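Local structure of cysteine desulfurase (Stenotrophomonas maltophilia, 6WCI) at residues R140-A145 with A189-S194; A377-Q382 with T397-L402. The protein probably removes sulfur from L-cysteine, yielding L-alanine and handing the sulfur to a carrier, with pyridoxal 5'-phosphate as cofactor. All coordinates share one frame; numbering follows the deposited sequence.

Overall arrangement
Two neighbouring sheets of this class-V aminotransferase fold each supply one contact. Contact 1 joins the loop after strand 135-139 to the end of the adjacent inner strand 185-191 of the seven-stranded mixed sheet. Contact 2 is an antiparallel strand pair inside the six-stranded one. Their centres lie about 17 Å apart, their nearest atoms about 6 Å. Links between them include His144 to the S-hydroxycysteine at position 384, between the strands of contact 2, and Arg399 to Asn195 O, directly after contact 1. Pyridoxal phosphate is held as an imine on Lys246; as in other SufS enzymes, the cysteine at 384 probably accepts the sulfur, so both contacts probably border the active site. Both also meet the second subunit.

Contact 1 of 2, residues R140-A145 with A189-S194; sequences RMEHHA and AVTHVS
Glu142 and Thr191 make the direct polar bond of this contact. Thr191 N donates to Glu142 OE2 over 2.6 Å, arriving on the syn side of the carboxylate, 20° out of its plane, with a clearly bent N-H...O angle of 137°. Glu142 has CG beside its own backbone N, and a further bend at chi2 (-48°) folds the chain so that the acid ends against strand 189-191. There its CD lies 3.4 Å from Ala189 O. Thr139 OG1 at OE2 and Asn146 ND2 at OE1 add two more hydrogen bonds that hold this buried group in place, and together they would probably favour a charged carboxylate.

A water supplies the second polar link. It donates to Met141 O and lies 3.0 Å from Thr191 OG1, so the loop backbone and the threonine hydroxyl share one bridge.

The apolar part is carried by Met141, whose side chain crosses that of Thr191 at about a right angle. Its CG meets Thr191 CG2 at 3.7 Å, while SD comes to 3.8 Å from Ser194 CB. The hydroxyl of Ser194 is engaged with the backbone nitrogens of Val196 and Leu197, and it is the methylene that faces the sulfur.

Within the loop, Ala145 N donates to His143 ND1 at 2.9 Å and nearly straight, tying the imidazole to the 3-10 segment that starts at 144. In SufS relatives the histidine at this position stacks on the pyridoxal ring, so this bond probably helps to orient it.

The contact forms where parallel strands 135-139 and 185-191 end side by side: Ala189 bonds the backbone of Leu137 and Thr139, and Val190 bonds Val218 and Asp220 of strand 216-220. Segment 140-145 runs on to helix 148-157, and His144, its ND1 bonded to the modified residue at 384, reaches Pro387 on helix 386-392.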
loop_
_atom_site.group_PDB
_atom_site.type_symbol
_atom_site.label_atom_id
_atom_site.label_comp_id
_atom_site.label_asym_id
_atom_site.label_seq_id
_atom_site.Cartn_x
_atom_site.Cartn_y
_atom_site.Cartn_z
ATOM N N ARG B 140 1.830 27.517 5.532
ATOM C CA ARG B 140 1.702 27.901 4.131
ATOM C C ARG B 140 2.483 26.992 3.182
ATOM O O ARG B 140 2.127 26.896 2.002
ATOM C CB ARG B 140 2.172 29.357 3.985
ATOM C CG ARG B 140 2.263 29.890 2.574
ATOM C CD ARG B 140 0.909 29.903 1.899
ATOM N NE ARG B 140 -0.045 30.756 2.600
ATOM C CZ ARG B 140 -1.249 31.053 2.128
ATOM N NH1 ARG B 140 -1.633 30.569 0.951
ATOM N NH2 ARG B 140 -2.067 31.823 2.830
ATOM N N MET B 141 3.526 26.314 3.664
ATOM C CA MET B 141 4.432 25.572 2.798
ATOM C C MET B 141 4.168 24.076 2.800
ATOM O O MET B 141 4.951 23.326 2.207
ATOM C CB MET B 141 5.886 25.838 3.202
ATOM C CG MET B 141 6.306 25.160 4.495
ATOM S SD MET B 141 8.070 25.367 4.847
ATOM C CE MET B 141 8.230 27.156 4.906
ATOM N N GLU B 142 3.089 23.626 3.449
ATOM C CA GLU B 142 2.789 22.202 3.539
ATOM C C GLU B 142 2.477 21.611 2.172
ATOM O O GLU B 142 1.959 22.282 1.276
ATOM C CB GLU B 142 1.597 21.944 4.469
ATOM C CG GLU B 142 1.891 22.272 5.922
ATOM C CD GLU B 142 3.209 21.667 6.375
ATOM O OE1 GLU B 142 3.332 20.417 6.367
ATOM O OE2 GLU B 142 4.127 22.443 6.717
ATOM N N HIS B 143 2.799 20.333 2.028
ATOM C CA HIS B 143 2.413 19.562 0.864
ATOM C C HIS B 143 0.951 19.158 1.027
ATOM O O HIS B 143 0.438 19.081 2.147
ATOM C CB HIS B 143 3.358 18.359 0.755
ATOM C CG HIS B 143 3.099 17.437 -0.396
ATOM N ND1 HIS B 143 2.167 16.425 -0.337
ATOM C CD2 HIS B 143 3.732 17.296 -1.588
ATOM C CE1 HIS B 143 2.195 15.734 -1.463
ATOM N NE2 HIS B 143 3.141 16.240 -2.238
ATOM N N HIS B 144 0.268 18.932 -0.099
ATOM C CA HIS B 144 -1.129 18.510 -0.042
ATOM C C HIS B 144 -1.344 17.344 0.908
ATOM O O HIS B 144 -2.407 17.240 1.528
ATOM C CB HIS B 144 -1.622 18.140 -1.433
ATOM C CG HIS B 144 -1.730 19.312 -2.350
ATOM N ND1 HIS B 144 -1.889 19.182 -3.711
ATOM C CD2 HIS B 144 -1.725 20.641 -2.092
ATOM C CE1 HIS B 144 -1.958 20.383 -4.259
ATOM N NE2 HIS B 144 -1.858 21.287 -3.299
ATOM N N ALA B 145 -0.348 16.462 1.044
ATOM C CA ALA B 145 -0.468 15.363 1.996
ATOM C C ALA B 145 -0.728 15.869 3.410
ATOM O O ALA B 145 -1.373 15.182 4.203
ATOM C CB ALA B 145 0.795 14.510 1.982
ATOM N N ALA B 189 0.046 21.230 11.703
ATOM C CA ALA B 189 0.616 20.449 10.608
ATOM C C ALA B 189 1.789 21.231 10.037
ATOM O O ALA B 189 1.598 22.249 9.363
ATOM C CB ALA B 189 -0.426 20.146 9.529
ATOM N N VAL B 190 3.002 20.750 10.292
ATOM C CA VAL B 190 4.215 21.478 9.940
ATOM C C VAL B 190 5.192 20.518 9.272
ATOM O O VAL B 190 5.463 19.430 9.794
ATOM C CB VAL B 190 4.850 22.149 11.176
ATOM C CG1 VAL B 190 5.009 21.143 12.327
ATOM C CG2 VAL B 190 6.187 22.796 10.813
ATOM N N THR B 191 5.721 20.919 8.120
ATOM C CA THR B 191 6.680 20.076 7.426
ATOM C C THR B 191 8.074 20.224 8.027
ATOM O O THR B 191 8.448 21.278 8.551
ATOM C CB THR B 191 6.724 20.401 5.934
ATOM O OG1 THR B 191 7.539 19.430 5.275
ATOM C CG2 THR B 191 7.317 21.780 5.688
ATOM N N HIS B 192 8.833 19.130 7.980
ATOM C CA HIS B 192 10.218 19.193 8.418
ATOM C C HIS B 192 11.070 19.825 7.333
ATOM O O HIS B 192 11.865 20.737 7.602
ATOM C CB HIS B 192 10.727 17.800 8.777
ATOM C CG HIS B 192 12.029 17.795 9.510
ATOM N ND1 HIS B 192 12.560 16.653 10.069
ATOM C CD2 HIS B 192 12.915 18.789 9.767
ATOM C CE1 HIS B 192 13.709 16.945 10.650
ATOM N NE2 HIS B 192 13.947 18.235 10.483
ATOM N N VAL B 193 10.871 19.390 6.091
ATOM C CA VAL B 193 11.574 19.938 4.937
ATOM C C VAL B 193 10.577 20.132 3.802
ATOM O O VAL B 193 9.827 19.211 3.462
ATOM C CB VAL B 193 12.733 19.032 4.490
ATOM C CG1 VAL B 193 13.431 19.628 3.274
ATOM C CG2 VAL B 193 13.724 18.851 5.628
ATOM N N SER B 194 10.567 21.330 3.224
ATOM C CA SER B 194 9.642 21.671 2.152
ATOM C C SER B 194 10.107 21.060 0.835
ATOM O O SER B 194 11.273 21.211 0.450
ATOM C CB SER B 194 9.529 23.197 2.032
ATOM O OG SER B 194 9.043 23.594 0.760
HETATM O O HOH W 1 6.355 20.451 2.742
#

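Contact 2 of 2, residues A377-Q382 with T397-L402; sequences AVRSGQ and TCRASL
Thr397 O accepts a hydrogen bond from Gly381 N at 3.1 Å, in the carbonyl plane, and a CA-H...O contact from Ser380 CA, also at 3.1 Å. Thr397 N returns a bond to Gly381 O, completing a hydrogen-bonded antiparallel pair. The next such pair, Arg379 with Arg399, is uneven: Arg399 N reaches Arg379 O at 2.9 Å, whereas Arg379 N to Arg399 O is weak at 3.4 Å. Gly381 has backbone angles that would jam a CB against the preceding carbonyl, and this strand end calls for glycine.

On one face, Cys398 SG, anti to its backbone N (chi1 -165°), sits between Val378 CG2 at 3.5 Å and Ser380 OG at 3.4 Å. That hydroxyl bonds Ala364 O, and helix 364-373 covers Val378 and Ser380 through Ala368. Val378 CB also packs on Arg399 O.

On the other face the Arg399 guanidinium lies obliquely near Arg379 CB, its NH2 4.1 Å away. Arg399 NH1 bonds Asn195 O, while Asp49 OD1 and Arg399 NH2 make a long, weak ion pair.

The chemistry thus divides by face: a thiol and valine packed under a helix, against two arginines whose charged ends stay apart. Main-chain bonds hold the strands together, and Arg399 NH1 links this sheet to Asn195. In SufS relatives the counterpart of Arg399 binds the carboxylate of the substrate cysteine, a role it probably shares.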
loop_
_atom_site.group_PDB
_atom_site.type_symbol
_atom_site.label_atom_id
_atom_site.label_comp_id
_atom_site.label_asym_id
_atom_site.label_seq_id
_atom_site.Cartn_x
_atom_site.Cartn_y
_atom_site.Cartn_z
ATOM N N ALA B 377 16.347 15.560 -16.328
ATOM C CA ALA B 377 15.023 15.336 -15.764
ATOM C C ALA B 377 14.820 16.296 -14.597
ATOM O O ALA B 377 15.496 16.196 -13.570
ATOM C CB ALA B 377 14.855 13.885 -15.320
ATOM N N VAL B 378 13.908 17.244 -14.769
ATOM C CA VAL B 378 13.417 18.077 -13.683
ATOM C C VAL B 378 11.897 18.079 -13.754
ATOM O O VAL B 378 11.295 17.495 -14.652
ATOM C CB VAL B 378 13.973 19.519 -13.735
ATOM C CG1 VAL B 378 15.488 19.517 -13.680
ATOM C CG2 VAL B 378 13.483 20.234 -14.978
ATOM N N ARG B 379 11.280 18.759 -12.801
ATOM C CA ARG B 379 9.832 18.825 -12.713
ATOM C C ARG B 379 9.412 20.283 -12.674
ATOM O O ARG B 379 9.942 21.061 -11.873
ATOM C CB ARG B 379 9.339 18.102 -11.466
ATOM C CG ARG B 379 7.838 18.155 -11.253
ATOM C CD ARG B 379 7.099 17.562 -12.439
ATOM N NE ARG B 379 5.722 17.207 -12.110
ATOM C CZ ARG B 379 4.756 17.090 -13.014
ATOM N NH1 ARG B 379 5.022 17.308 -14.299
ATOM N NH2 ARG B 379 3.526 16.765 -12.637
ATOM N N SER B 380 8.454 20.651 -13.514
ATOM C CA SER B 380 7.864 21.979 -13.458
ATOM C C SER B 380 6.378 21.873 -13.148
ATOM O O SER B 380 5.699 20.960 -13.625
ATOM C CB SER B 380 8.080 22.735 -14.759
ATOM O OG SER B 380 9.463 22.942 -14.979
ATOM N N GLY B 381 5.884 22.801 -12.349
ATOM C CA GLY B 381 4.477 22.855 -12.031
ATOM C C GLY B 381 4.273 23.423 -10.635
ATOM O O GLY B 381 5.012 24.318 -10.211
ATOM N N GLN B 382 3.258 22.891 -9.948
ATOM C CA GLN B 382 2.889 23.347 -8.615
ATOM C C GLN B 382 3.343 22.401 -7.513
ATOM O O GLN B 382 3.263 22.766 -6.335
ATOM C CB GLN B 382 1.373 23.548 -8.530
ATOM C CG GLN B 382 0.820 24.412 -9.657
ATOM C CD GLN B 382 -0.566 24.947 -9.363
ATOM O OE1 GLN B 382 -0.737 25.833 -8.526
ATOM N NE2 GLN B 382 -1.567 24.408 -10.052
ATOM N N THR B 397 6.874 26.674 -11.029
ATOM C CA THR B 397 8.314 26.836 -10.925
ATOM C C THR B 397 8.972 25.636 -11.581
ATOM O O THR B 397 8.342 24.597 -11.798
ATOM C CB THR B 397 8.809 26.939 -9.473
ATOM O OG1 THR B 397 8.596 25.687 -8.804
ATOM C CG2 THR B 397 8.095 28.057 -8.718
ATOM N N CYS B 398 10.249 25.789 -11.902
ATOM C CA CYS B 398 11.072 24.672 -12.331
ATOM C C CYS B 398 11.896 24.215 -11.138
ATOM O O CYS B 398 12.491 25.040 -10.440
ATOM C CB CYS B 398 11.975 25.060 -13.498
ATOM S SG CYS B 398 12.693 23.629 -14.337
ATOM N N ARG B 399 11.905 22.911 -10.880
ATOM C CA ARG B 399 12.497 22.402 -9.654
ATOM C C ARG B 399 13.558 21.374 -9.984
ATOM O O ARG B 399 13.257 20.329 -10.571
ATOM C CB ARG B 399 11.447 21.798 -8.728
ATOM C CG ARG B 399 12.022 21.401 -7.383
ATOM C CD ARG B 399 11.029 20.578 -6.565
ATOM N NE ARG B 399 10.684 19.327 -7.238
ATOM C CZ ARG B 399 9.802 18.445 -6.773
ATOM N NH1 ARG B 399 9.184 18.675 -5.624
ATOM N NH2 ARG B 399 9.544 17.332 -7.448
ATOM N N ALA B 400 14.791 21.673 -9.600
ATOM C CA ALA B 400 15.875 20.707 -9.624
ATOM C C ALA B 400 16.122 20.261 -8.195
ATOM O O ALA B 400 16.224 21.096 -7.292
ATOM C CB ALA B 400 17.143 21.308 -10.230
ATOM N N SER B 401 16.169 18.951 -7.978
ATOM C CA SER B 401 16.348 18.408 -6.640
ATOM C C SER B 401 17.431 17.346 -6.689
ATOM O O SER B 401 17.283 16.326 -7.370
ATOM C CB SER B 401 15.032 17.852 -6.081
ATOM O OG SER B 401 14.245 17.238 -7.089
ATOM N N LEU B 402 18.507 17.589 -5.959
ATOM C CA LEU B 402 19.726 16.807 -6.049
ATOM C C LEU B 402 19.758 15.740 -4.963
ATOM O O LEU B 402 19.169 15.903 -3.889
ATOM C CB LEU B 402 20.940 17.725 -5.914
ATOM C CG LEU B 402 20.964 18.913 -6.887
ATOM C CD1 LEU B 402 22.139 19.863 -6.604
ATOM C CD2 LEU B 402 21.008 18.416 -8.320
#